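SnoaL-like polyketide cyclase (Agrobacterium tumefaciens str. C58, PDB 3EHC) is of unknown function but, as a member of the SnoaL-like family in the NTF2 clan, may act as a polyketide cyclase. Local coordinates at residues D7-Y12 / E63-D68. Residues are numbered along the deposited sequence; the frame is centred on the assembly and turned at random. Where two conformers were deposited one is given.
Sequences DIYLAY and EILVSD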
# COMPACT_ATOMS: atom_id res chain seq x y z
N ASP B 7 -2.08 1.30 -19.35
CA ASP B 7 -2.38 0.29 -20.35
C ASP B 7 -1.43 -0.89 -20.26
O ASP B 7 -1.89 -2.02 -20.31
CB ASP B 7 -2.36 0.88 -21.75
CG ASP B 7 -3.46 1.87 -21.96
OD1 ASP B 7 -4.59 1.62 -21.53
OD2 ASP B 7 -3.21 2.91 -22.59
N ILE B 8 -0.12 -0.60 -20.14
CA ILE B 8 0.92 -1.64 -20.00
C ILE B 8 0.61 -2.51 -18.75
O ILE B 8 0.62 -3.74 -18.82
CB ILE B 8 2.34 -1.01 -19.93
CG1 ILE B 8 2.61 -0.15 -21.18
CG2 ILE B 8 3.38 -2.09 -19.80
CD1 ILE B 8 3.77 0.80 -21.08
N TYR B 9 0.28 -1.84 -17.64
CA TYR B 9 -0.01 -2.51 -16.40
C TYR B 9 -1.24 -3.42 -16.48
O TYR B 9 -1.18 -4.55 -16.00
CB TYR B 9 -0.21 -1.49 -15.27
CG TYR B 9 -0.34 -2.15 -13.92
CD1 TYR B 9 0.72 -2.89 -13.40
CD2 TYR B 9 -1.51 -2.03 -13.16
CE1 TYR B 9 0.62 -3.51 -12.16
CE2 TYR B 9 -1.62 -2.65 -11.91
CZ TYR B 9 -0.54 -3.39 -11.42
OH TYR B 9 -0.59 -4.00 -10.19
N LEU B 10 -2.33 -2.94 -17.05
CA LEU B 10 -3.54 -3.75 -17.17
C LEU B 10 -3.30 -4.95 -18.10
O LEU B 10 -3.85 -6.02 -17.85
CB LEU B 10 -4.75 -2.91 -17.59
CG LEU B 10 -5.29 -1.88 -16.58
CD1 LEU B 10 -6.49 -1.15 -17.14
CD2 LEU B 10 -5.69 -2.52 -15.28
N ALA B 11 -2.45 -4.79 -19.13
CA ALA B 11 -2.03 -5.90 -20.01
C ALA B 11 -1.18 -6.91 -19.21
O ALA B 11 -1.30 -8.11 -19.39
CB ALA B 11 -1.28 -5.38 -21.24
N TYR B 12 -0.33 -6.41 -18.32
CA TYR B 12 0.47 -7.27 -17.43
C TYR B 12 -0.41 -8.11 -16.51
O TYR B 12 -0.21 -9.32 -16.39
CB TYR B 12 1.47 -6.41 -16.61
CG TYR B 12 2.04 -7.02 -15.34
CD1 TYR B 12 2.97 -8.04 -15.39
CD2 TYR B 12 1.68 -6.52 -14.09
CE1 TYR B 12 3.52 -8.58 -14.21
CE2 TYR B 12 2.19 -7.06 -12.92
CZ TYR B 12 3.12 -8.08 -12.98
OH TYR B 12 3.64 -8.62 -11.80
N GLU B 63 -8.39 -1.89 -8.18
CA GLU B 63 -9.46 -0.96 -7.78
C GLU B 63 -9.06 0.47 -8.13
O GLU B 63 -9.84 1.21 -8.72
CB GLU B 63 -9.76 -1.08 -6.27
CG GLU B 63 -10.84 -0.10 -5.75
CD GLU B 63 -11.03 -0.15 -4.25
OE1 GLU B 63 -10.99 -1.25 -3.68
OE2 GLU B 63 -11.25 0.92 -3.64
N ILE B 64 -7.85 0.84 -7.74
CA ILE B 64 -7.33 2.21 -7.93
C ILE B 64 -5.99 2.10 -8.62
O ILE B 64 -5.20 1.26 -8.24
CB ILE B 64 -7.12 3.04 -6.62
CG1 ILE B 64 -8.36 3.02 -5.72
CG2 ILE B 64 -6.71 4.49 -7.00
CD1 ILE B 64 -8.12 3.44 -4.30
N LEU B 65 -5.79 2.91 -9.65
CA LEU B 65 -4.51 3.09 -10.32
C LEU B 65 -4.14 4.60 -10.33
O LEU B 65 -4.97 5.44 -10.71
CB LEU B 65 -4.54 2.62 -11.78
CG LEU B 65 -4.75 1.17 -12.18
CD1 LEU B 65 -4.67 1.08 -13.71
CD2 LEU B 65 -3.73 0.24 -11.48
N VAL B 66 -2.92 4.93 -9.90
CA VAL B 66 -2.38 6.27 -10.00
C VAL B 66 -1.01 6.16 -10.67
O VAL B 66 -0.16 5.37 -10.27
CB VAL B 66 -2.17 6.96 -8.65
CG1 VAL B 66 -1.99 8.46 -8.89
CG2 VAL B 66 -3.32 6.70 -7.66
N SER B 67 -0.79 6.96 -11.70
CA SER B 67 0.49 6.88 -12.41
C SER B 67 0.94 8.19 -13.03
O SER B 67 0.14 9.10 -13.32
CB SER B 67 0.45 5.77 -13.47
OG SER B 67 -0.58 5.99 -14.41
N ASP B 68 2.24 8.26 -13.25
CA ASP B 68 2.84 9.36 -14.01
C ASP B 68 3.73 8.79 -15.12
O ASP B 68 3.46 7.70 -15.63
CB ASP B 68 3.54 10.37 -13.09
CG ASP B 68 4.63 9.74 -12.23
OD1 ASP B 68 5.28 8.77 -12.68
OD2 ASP B 68 4.85 10.24 -11.09
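Leu65 alone carries the strand's side of this apolar contact, dividing its two methyls between neighbouring residues of the helix. Its CD2 approaches the CD2-CE2 side of the Tyr9 ring obliquely, 3.6 Å from both Tyr9 CD2 and Tyr9 CE2. The other methyl turns to the more exposed Leu10, with Leu65 CD1 4.1 Å from Leu10 CD2, a looser touch at the solvent side. The Tyr9 ring comes within reach of the strand because CG stands anti to the backbone N (chi1 -172°), which carries it off the helix toward the sheet. This places helix 5-17 beside the edge of the curved sheet of an NTF2-like alpha+beta fold, an edge formed, within the chain, by strand 62-67. The backbones stay well apart, 9.4 Å between Tyr9 CA and Leu65 CA, and only 115 Å² is buried in all. The Tyr9 side chain also touches Leu72, Ala74 and Leu76 of strand 71-80, next in the sheet.

No hydrogen bond joins the two segments. Tyr9 is a buried residue, and its OH hydrogen-bonds Tyr104 OH, while the Tyr104 ring also meets that of Tyr9. Just before the helical segment, Asn6 OD1 hydrogen-bonds Ser67 OG, a polar link between helix and strand beside the leucine contact.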